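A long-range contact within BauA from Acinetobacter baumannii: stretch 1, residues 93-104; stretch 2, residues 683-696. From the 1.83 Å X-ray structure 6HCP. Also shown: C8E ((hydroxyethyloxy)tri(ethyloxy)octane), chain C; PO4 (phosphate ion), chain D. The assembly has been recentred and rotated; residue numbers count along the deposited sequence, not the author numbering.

Stretch 1 (93-104) TNGASGGWSENY
Stretch 2, residues 683-696: AQPQLTNLALGAPR

Two segments almost six hundred residues apart in BauA meet over 595 Å² with just two direct hydrogen bonds; five bridging waters do much of the remaining polar work. Stretch 1 is irregular throughout. Stretch 2 turns back on itself, Ala 683 and Ala 691 pairing through N to O bonds of 3.0 Å (Ala 683 N to Ala 691 O) and 2.8 Å (Ala 691 N to Ala 683 O), with a loop between them. The register runs Asn 94 to Ala 683 (CA to CA 5.1 Å), Ala 96 to Gly 693 (4.3 Å) and Ser 97 to Ala 694 (4.8 Å), so both chains advance together through the last two pairs.

Asn 94, buried, with phi/psi -72/-22, points its CB toward stretch 2. Its chi1 of 60° (p) and chi2 of -61° place OD1 to accept from Asn 103 ND2 at 2.9 Å, while ND2 donates to water 1 at 2.9 Å. That water donates to Asn 94 O and Ala 691 O, both at 2.9 Å, tying side chain and backbone to the other stretch. Asn 94 CB packs 3.7 Å from Ala 683 CB, where the backbones lie close, CA to CA 5.1 Å.

Gly 95 adopts phi/psi 79/20, a positive phi that by itself favours glycine. Its O accepts from Ala 694 N at 2.9 Å (152°), and its N donates to Thr 93 OG1 at 3.2 Å; Thr 93, chi1 t and CB away, in turn donates from OG1 to Asn 103 O at 2.7 Å, bracing stretch 1 internally. The chain then extends at Ala 96 (-70/153), whose CB lies 3.5 Å from Leu 692 O and 4.4 Å from Ala 691 CB. Leu 692 O also receives the CA-H of Ala 96 (CA to O 3.6 Å) and a 2.7 Å bond from water 2, which accepts from Ser 97 N at 3.0 Å. Ser 97, chi1 169° (t), sets its CB 3.8 Å from Ala 694 CB while its OG is satisfied elsewhere in the structure.

Late in stretch 1 but beside Asn 94 in space, Asn 103 (-149/111) uses chi1 t and chi2 43° so that OD1 accepts from Gln 686 NE2 at 2.8 Å (167°), and ND2, besides bonding Asn 94, gives to water 5 at 2.9 Å, which donates to Gln 684 O at 2.8 Å. One carboxamide thus links three neighbours. Gln 686 reaches it with chi1 m, chi2 t and chi3 35°, a long arm suited to the gap.

Trp 100 leaves its backbone sideways, but chi1 50° (p) and chi2 -95° bring the indole nearer. CZ2 packs 3.5 Å from Leu 687 CD1, and NE1 donates to water 3 at 2.8 Å, which donates to Gln 686 O at 2.7 Å. Leu 687, at phi/psi 78/-27 with chi1 m and chi2 t, directs its CB toward stretch 1, giving the indole an apolar partner.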

ATOM      1  N   THR A  93      -2.451   9.455 -22.938  1.00 22.61           N
ATOM      2  CA  THR A  93      -3.745   9.715 -22.314  1.00 22.97           C
ATOM      3  C   THR A  93      -3.517  10.527 -21.040  1.00 23.99           C
ATOM      4  O   THR A  93      -2.511  10.339 -20.338  1.00 23.34           O
ATOM      5  CB  THR A  93      -4.533   8.419 -22.031  1.00 23.45           C
ATOM      6  OG1 THR A  93      -5.796   8.781 -21.462  1.00 22.37           O
ATOM      7  CG2 THR A  93      -3.800   7.480 -21.101  1.00 24.24           C
ATOM      8  N   ASN A  94      -4.498  11.366 -20.693  1.00 21.60           N
ATOM      9  CA  ASN A  94      -4.502  12.088 -19.452  1.00 24.04           C
ATOM     10  C   ASN A  94      -4.793  11.122 -18.281  1.00 24.83           C
ATOM     11  O   ASN A  94      -4.568  11.474 -17.147  1.00 24.50           O
ATOM     12  CB  ASN A  94      -5.496  13.245 -19.462  1.00 22.25           C
ATOM     13  CG  ASN A  94      -6.920  12.819 -19.692  1.00 24.76           C
ATOM     14  OD1 ASN A  94      -7.241  12.248 -20.750  1.00 24.96           O
ATOM     15  ND2 ASN A  94      -7.759  13.023 -18.683  1.00 23.24           N
ATOM     16  N   GLY A  95      -5.422   9.970 -18.552  1.00 23.35           N
ATOM     17  CA  GLY A  95      -5.454   8.859 -17.581  1.00 24.02           C
ATOM     18  C   GLY A  95      -6.473   9.017 -16.457  1.00 27.29           C
ATOM     19  O   GLY A  95      -6.410   8.284 -15.475  1.00 27.30           O
ATOM     20  N   ALA A  96      -7.491   9.864 -16.641  1.00 24.50           N
ATOM     21  CA  ALA A  96      -8.546  10.021 -15.651  1.00 25.34           C
ATOM     22  C   ALA A  96      -9.410   8.759 -15.618  1.00 26.27           C
ATOM     23  O   ALA A  96      -9.530   8.018 -16.613  1.00 25.38           O
ATOM     24  CB  ALA A  96      -9.387  11.245 -15.946  1.00 28.58           C
ATOM     25  N   SER A  97     -10.010   8.523 -14.451  1.00 25.68           N
ATOM     26  CA  SER A  97     -10.983   7.466 -14.270  1.00 25.51           C
ATOM     27  C   SER A  97     -12.403   8.023 -14.422  1.00 21.06           C
ATOM     28  O   SER A  97     -12.756   9.020 -13.799  1.00 25.10           O
ATOM     29  CB  SER A  97     -10.812   6.808 -12.893  1.00 26.87           C
ATOM     30  OG  SER A  97     -11.918   5.957 -12.618  1.00 27.14           O
ATOM     31  N   GLY A  98     -13.242   7.321 -15.187  1.00 23.60           N
ATOM     32  CA  GLY A  98     -14.662   7.606 -15.240  1.00 25.75           C
ATOM     33  C   GLY A  98     -14.971   8.943 -15.893  1.00 24.13           C
ATOM     34  O   GLY A  98     -15.933   9.603 -15.533  1.00 24.17           O
ATOM     35  N   GLY A  99     -14.219   9.283 -16.944  1.00 24.32           N
ATOM     36  CA  GLY A  99     -14.571  10.398 -17.801  1.00 23.96           C
ATOM     37  C   GLY A  99     -15.789  10.065 -18.649  1.00 26.38           C
ATOM     38  O   GLY A  99     -16.234   8.907 -18.715  1.00 25.89           O
ATOM     39  N   TRP A 100     -16.308  11.087 -19.329  1.00 25.14           N
ATOM     40  CA  TRP A 100     -17.463  10.902 -20.206  1.00 25.74           C
ATOM     41  C   TRP A 100     -17.068  10.272 -21.549  1.00 28.22           C
ATOM     42  O   TRP A 100     -17.931   9.842 -22.312  1.00 27.72           O
ATOM     43  CB  TRP A 100     -18.209  12.225 -20.375  1.00 24.53           C
ATOM     44  CG  TRP A 100     -17.336  13.382 -20.742  1.00 25.24           C
ATOM     45  CD1 TRP A 100     -16.782  14.305 -19.906  1.00 25.72           C
ATOM     46  CD2 TRP A 100     -16.953  13.771 -22.073  1.00 23.81           C
ATOM     47  NE1 TRP A 100     -16.064  15.224 -20.620  1.00 23.63           N
ATOM     48  CE2 TRP A 100     -16.223  14.970 -21.954  1.00 22.48           C
ATOM     49  CE3 TRP A 100     -17.240  13.275 -23.350  1.00 26.31           C
ATOM     50  CZ2 TRP A 100     -15.655  15.600 -23.058  1.00 27.00           C
ATOM     51  CZ3 TRP A 100     -16.676  13.903 -24.444  1.00 27.47           C
ATOM     52  CH2 TRP A 100     -15.872  15.033 -24.295  1.00 26.80           C
ATOM     53  N   SER A 101     -15.768  10.188 -21.831  1.00 23.44           N
ATOM     54  CA  SER A 101     -15.257   9.445 -22.978  1.00 24.70           C
ATOM     55  C   SER A 101     -13.828   9.018 -22.684  1.00 23.71           C
ATOM     56  O   SER A 101     -13.189   9.570 -21.789  1.00 24.34           O
ATOM     57  CB  SER A 101     -15.299  10.241 -24.273  1.00 26.50           C
ATOM     58  OG  SER A 101     -14.202  11.149 -24.358  1.00 25.63           O
ATOM     59  N   GLU A 102     -13.301   8.134 -23.533  1.00 21.91           N
ATOM     60  CA  GLU A 102     -11.854   7.889 -23.580  1.00 23.20           C
ATOM     61  C   GLU A 102     -11.189   9.123 -24.197  1.00 25.83           C
ATOM     62  O   GLU A 102     -11.843   9.952 -24.847  1.00 24.00           O
ATOM     63  CB  GLU A 102     -11.507   6.658 -24.423  1.00 23.55           C
ATOM     64  CG  GLU A 102     -12.186   5.371 -23.968  1.00 28.56           C
ATOM     65  CD  GLU A 102     -11.651   4.122 -24.646  1.00 31.53           C
ATOM     66  OE1 GLU A 102     -10.416   3.998 -24.695  1.00 37.08           O
ATOM     67  OE2 GLU A 102     -12.470   3.258 -25.116  1.00 28.73           O
ATOM     68  N   ASN A 103      -9.902   9.279 -23.918  1.00 23.57           N
ATOM     69  CA  ASN A 103      -9.163  10.427 -24.431  1.00 24.15           C
ATOM     70  C   ASN A 103      -7.712  10.028 -24.660  1.00 23.72           C
ATOM     71  O   ASN A 103      -6.982   9.749 -23.712  1.00 24.83           O
ATOM     72  CB  ASN A 103      -9.219  11.624 -23.488  1.00 22.89           C
ATOM     73  CG  ASN A 103      -8.546  12.853 -24.082  1.00 25.23           C
ATOM     74  OD1 ASN A 103      -8.734  13.144 -25.256  1.00 25.83           O
ATOM     75  ND2 ASN A 103      -7.725  13.545 -23.309  1.00 21.67           N
ATOM     76  N   TYR A 104      -7.294   9.966 -25.926  1.00 22.21           N
ATOM     77  CA  TYR A 104      -5.901   9.679 -26.236  1.00 22.79           C
ATOM     78  C   TYR A 104      -5.441  10.452 -27.485  1.00 27.43           C
ATOM     79  O   TYR A 104      -6.229  10.899 -28.299  1.00 25.61           O
ATOM     80  CB  TYR A 104      -5.667   8.176 -26.427  1.00 23.97           C
ATOM     81  CG  TYR A 104      -6.618   7.493 -27.372  1.00 25.03           C
ATOM     82  CD1 TYR A 104      -6.359   7.409 -28.730  1.00 23.35           C
ATOM     83  CD2 TYR A 104      -7.763   6.872 -26.905  1.00 29.19           C
ATOM     84  CE1 TYR A 104      -7.276   6.857 -29.610  1.00 25.26           C
ATOM     85  CE2 TYR A 104      -8.665   6.272 -27.771  1.00 29.67           C
ATOM     86  CZ  TYR A 104      -8.429   6.266 -29.128  1.00 27.43           C
ATOM     87  OH  TYR A 104      -9.347   5.692 -29.981  1.00 29.67           O
ATOM     88  N   ALA A 683      -3.660  16.300 -15.252  1.00 23.63           N
ATOM     89  CA  ALA A 683      -3.371  16.244 -16.698  1.00 22.07           C
ATOM     90  C   ALA A 683      -4.575  16.839 -17.428  1.00 22.56           C
ATOM     91  O   ALA A 683      -5.621  17.057 -16.820  1.00 24.44           O
ATOM     92  CB  ALA A 683      -3.114  14.825 -17.124  1.00 21.80           C
ATOM     93  N   GLN A 684      -4.452  17.042 -18.745  1.00 23.68           N
ATOM     94  CA  GLN A 684      -5.443  17.824 -19.451  1.00 22.21           C
ATOM     95  C   GLN A 684      -6.414  16.887 -20.142  1.00 22.43           C
ATOM     96  O   GLN A 684      -6.052  16.205 -21.100  1.00 23.43           O
ATOM     97  CB  GLN A 684      -4.816  18.776 -20.475  1.00 24.28           C
ATOM     98  CG  GLN A 684      -5.851  19.661 -21.179  1.00 23.53           C
ATOM     99  CD  GLN A 684      -5.295  20.992 -21.627  1.00 27.01           C
ATOM    100  OE1 GLN A 684      -5.042  21.204 -22.816  1.00 25.99           O
ATOM    101  NE2 GLN A 684      -5.191  21.936 -20.689  1.00 23.58           N
ATOM    102  N   PRO A 685      -7.711  16.951 -19.789  1.00 23.43           N
ATOM    103  CA  PRO A 685      -8.739  16.200 -20.514  1.00 24.40           C
ATOM    104  C   PRO A 685      -9.261  17.020 -21.704  1.00 23.46           C
ATOM    105  O   PRO A 685      -8.862  18.183 -21.892  1.00 23.79           O
ATOM    106  CB  PRO A 685      -9.805  16.039 -19.427  1.00 24.62           C
ATOM    107  CG  PRO A 685      -9.752  17.367 -18.700  1.00 23.05           C
ATOM    108  CD  PRO A 685      -8.287  17.783 -18.726  1.00 21.93           C
ATOM    109  N   GLN A 686     -10.284  16.493 -22.365  1.00 23.94           N
ATOM    110  CA  GLN A 686     -11.059  17.274 -23.345  1.00 25.90           C
ATOM    111  C   GLN A 686     -11.970  18.284 -22.645  1.00 25.73           C
ATOM    112  O   GLN A 686     -12.521  18.015 -21.570  1.00 25.57           O
ATOM    113  CB  GLN A 686     -11.883  16.323 -24.202  1.00 28.06           C
ATOM    114  CG  GLN A 686     -11.008  15.523 -25.151  1.00 28.94           C
ATOM    115  CD  GLN A 686     -11.817  14.648 -26.077  1.00 41.14           C
ATOM    116  OE1 GLN A 686     -12.906  15.018 -26.492  1.00 41.82           O
ATOM    117  NE2 GLN A 686     -11.231  13.534 -26.501  1.00 43.42           N
ATOM    118  N   LEU A 687     -12.071  19.469 -23.257  1.00 23.46           N
ATOM    119  CA  LEU A 687     -13.067  20.530 -22.997  1.00 24.39           C
ATOM    120  C   LEU A 687     -12.762  21.349 -21.735  1.00 29.25           C
ATOM    121  O   LEU A 687     -13.156  22.489 -21.677  1.00 30.11           O
ATOM    122  CB  LEU A 687     -14.483  19.953 -22.949  1.00 27.78           C
ATOM    123  CG  LEU A 687     -14.939  19.248 -24.232  1.00 34.74           C
ATOM    124  CD1 LEU A 687     -16.413  18.885 -24.140  1.00 40.32           C
ATOM    125  CD2 LEU A 687     -14.668  20.093 -25.478  1.00 32.91           C
ATOM    126  N   THR A 688     -12.069  20.784 -20.742  1.00 23.92           N
ATOM    127  CA  THR A 688     -11.690  21.536 -19.541  1.00 22.87           C
ATOM    128  C   THR A 688     -10.170  21.427 -19.373  1.00 20.98           C
ATOM    129  O   THR A 688      -9.529  20.613 -20.026  1.00 24.20           O
ATOM    130  CB  THR A 688     -12.410  21.029 -18.279  1.00 27.60           C
ATOM    131  OG1 THR A 688     -12.088  19.645 -18.133  1.00 25.18           O
ATOM    132  CG2 THR A 688     -13.914  21.214 -18.310  1.00 30.22           C
ATOM    133  N   ASN A 689      -9.596  22.246 -18.488  1.00 23.03           N
ATOM    134  CA  ASN A 689      -8.139  22.422 -18.414  1.00 23.01           C
ATOM    135  C   ASN A 689      -7.429  21.236 -17.745  1.00 23.42           C
ATOM    136  O   ASN A 689      -6.323  20.871 -18.165  1.00 24.36           O
ATOM    137  CB  ASN A 689      -7.752  23.696 -17.667  1.00 23.66           C
ATOM    138  CG  ASN A 689      -8.168  24.990 -18.340  1.00 29.65           C
ATOM    139  OD1 ASN A 689      -8.327  25.982 -17.642  1.00 26.60           O
ATOM    140  ND2 ASN A 689      -8.318  25.003 -19.669  1.00 27.35           N
ATOM    141  N   LEU A 690      -8.026  20.679 -16.670  1.00 23.10           N
ATOM    142  CA  LEU A 690      -7.348  19.723 -15.812  1.00 23.38           C
ATOM    143  C   LEU A 690      -8.327  18.653 -15.330  1.00 22.82           C
ATOM    144  O   LEU A 690      -9.477  18.941 -15.073  1.00 23.75           O
ATOM    145  CB  LEU A 690      -6.814  20.419 -14.556  1.00 24.51           C
ATOM    146  CG  LEU A 690      -5.778  21.514 -14.732  1.00 26.10           C
ATOM    147  CD1 LEU A 690      -5.450  22.106 -13.368  1.00 29.98           C
ATOM    148  CD2 LEU A 690      -4.526  21.000 -15.405  1.00 27.00           C
ATOM    149  N   ALA A 691      -7.792  17.459 -15.091  1.00 23.48           N
ATOM    150  CA  ALA A 691      -8.480  16.420 -14.371  1.00 24.45           C
ATOM    151  C   ALA A 691      -7.426  15.571 -13.657  1.00 26.03           C
ATOM    152  O   ALA A 691      -6.301  15.446 -14.118  1.00 22.95           O
ATOM    153  CB  ALA A 691      -9.301  15.580 -15.313  1.00 25.50           C
ATOM    154  N   LEU A 692      -7.804  15.005 -12.510  1.00 22.95           N
ATOM    155  CA  LEU A 692      -6.917  14.118 -11.791  1.00 25.49           C
ATOM    156  C   LEU A 692      -6.799  12.775 -12.515  1.00 23.16           C
ATOM    157  O   LEU A 692      -7.788  12.210 -12.953  1.00 25.11           O
ATOM    158  CB  LEU A 692      -7.459  13.888 -10.376  1.00 27.29           C
ATOM    159  CG  LEU A 692      -7.302  15.055  -9.415  1.00 28.78           C
ATOM    160  CD1 LEU A 692      -8.037  14.750  -8.114  1.00 34.07           C
ATOM    161  CD2 LEU A 692      -5.833  15.352  -9.142  1.00 30.48           C
ATOM    162  N   GLY A 693      -5.585  12.229 -12.522  1.00 23.63           N
ATOM    163  CA  GLY A 693      -5.333  10.884 -12.993  1.00 23.96           C
ATOM    164  C   GLY A 693      -5.984   9.845 -12.087  1.00 21.51           C
ATOM    165  O   GLY A 693      -6.201  10.092 -10.914  1.00 22.97           O
ATOM    166  N   ALA A 694      -6.221   8.665 -12.641  1.00 23.83           N
ATOM    167  CA  ALA A 694      -6.833   7.568 -11.929  1.00 22.06           C
ATOM    168  C   ALA A 694      -5.976   7.201 -10.722  1.00 25.66           C
ATOM    169  O   ALA A 694      -4.752   7.155 -10.807  1.00 23.01           O
ATOM    170  CB  ALA A 694      -6.992   6.384 -12.850  1.00 24.21           C
ATOM    171  N   PRO A 695      -6.608   6.882  -9.577  1.00 23.58           N
ATOM    172  CA  PRO A 695      -5.866   6.426  -8.393  1.00 22.23           C
ATOM    173  C   PRO A 695      -5.387   4.974  -8.528  1.00 26.04           C
ATOM    174  O   PRO A 695      -5.715   4.278  -9.500  1.00 24.68           O
ATOM    175  CB  PRO A 695      -6.929   6.517  -7.305  1.00 22.94           C
ATOM    176  CG  PRO A 695      -8.200   6.136  -8.023  1.00 25.14           C
ATOM    177  CD  PRO A 695      -8.061   6.766  -9.411  1.00 25.84           C
ATOM    178  N   ARG A 696      -4.686   4.494  -7.500  1.00 26.23           N
ATOM    179  CA  ARG A 696      -4.359   3.067  -7.376  1.00 25.31           C
ATOM    180  C   ARG A 696      -5.643   2.256  -7.557  1.00 23.00           C
ATOM    181  O   ARG A 696      -6.646   2.566  -6.943  1.00 24.33           O
ATOM    182  CB  ARG A 696      -3.782   2.770  -5.985  1.00 23.57           C
ATOM    183  CG  ARG A 696      -3.395   1.312  -5.781  1.00 27.57           C
ATOM    184  CD  ARG A 696      -3.014   1.054  -4.326  1.00 29.24           C
ATOM    185  NE  ARG A 696      -1.804   1.767  -3.974  1.00 31.43           N
ATOM    186  CZ  ARG A 696      -1.628   2.558  -2.906  1.00 38.06           C
ATOM    187  NH1 ARG A 696      -2.626   2.814  -2.072  1.00 39.02           N
ATOM    188  NH2 ARG A 696      -0.429   3.061  -2.662  1.00 30.66           N
TER
HETATM  189  C2  C8E C 834       2.652  -3.170  -2.839  1.00 74.68           C
HETATM  190  C3  C8E C 834       2.536  -2.424  -1.509  1.00 82.48           C
HETATM  191  C4  C8E C 834       2.498  -0.903  -1.705  1.00 77.17           C
HETATM  192  C5  C8E C 834       2.268  -0.136  -0.394  1.00 73.67           C
HETATM  193  C6  C8E C 834       0.859  -0.250   0.196  1.00 64.69           C
HETATM  194  C7  C8E C 834      -0.209   0.092  -0.834  1.00 77.30           C
HETATM  195  C8  C8E C 834      -0.748  -1.168  -1.511  1.00 88.27           C
HETATM  196  O9  C8E C 834      -0.852  -2.198  -0.526  1.00105.09           O
HETATM  197  C10 C8E C 834      -1.449  -3.387  -1.033  1.00 93.09           C
HETATM  198  C11 C8E C 834      -0.700  -4.583  -0.466  1.00 93.92           C
HETATM  199  O12 C8E C 834      -0.353  -5.474  -1.530  1.00 91.81           O
HETATM  200  C13 C8E C 834       0.506  -6.538  -1.104  1.00100.13           C
HETATM  201  C14 C8E C 834       0.084  -7.875  -1.717  1.00 86.84           C
HETATM  202  O15 C8E C 834      -0.595  -7.668  -2.962  1.00 97.94           O
HETATM  203  C16 C8E C 834      -2.016  -7.839  -2.907  1.00 75.10           C
HETATM  204  C17 C8E C 834      -2.561  -8.273  -4.270  1.00 84.02           C
HETATM  205  O18 C8E C 834      -3.973  -8.045  -4.320  1.00 86.48           O
HETATM  206  C19 C8E C 834      -4.522  -8.307  -5.608  1.00 82.39           C
HETATM  207  C20 C8E C 834      -5.360  -7.123  -6.088  1.00 78.60           C
HETATM  208  P   PO4 D 835      -2.339   4.162   1.399  1.00 80.58           P
HETATM  209  O1  PO4 D 835      -1.494   3.976   2.648  1.00 60.81           O
HETATM  210  O2  PO4 D 835      -1.651   5.044   0.359  1.00 79.75           O
HETATM  211  O3  PO4 D 835      -3.680   4.739   1.768  1.00 73.12           O
HETATM  212  O4  PO4 D 835      -2.573   2.789   0.815  1.00 89.44           O
HETATM  213  O   HOH W   1      -6.390  13.436 -16.146  1.00 25.69           O
HETATM  214  O   HOH W   2      -9.536  10.271 -12.109  1.00 29.89           O
HETATM  215  O   HOH W   3     -14.243  17.079 -19.652  1.00 32.58           O
HETATM  216  O   HOH W   4     -13.986  11.716 -27.326  1.00 46.21           O
HETATM  217  O   HOH W   5      -6.843  16.323 -23.757  1.00 22.87           O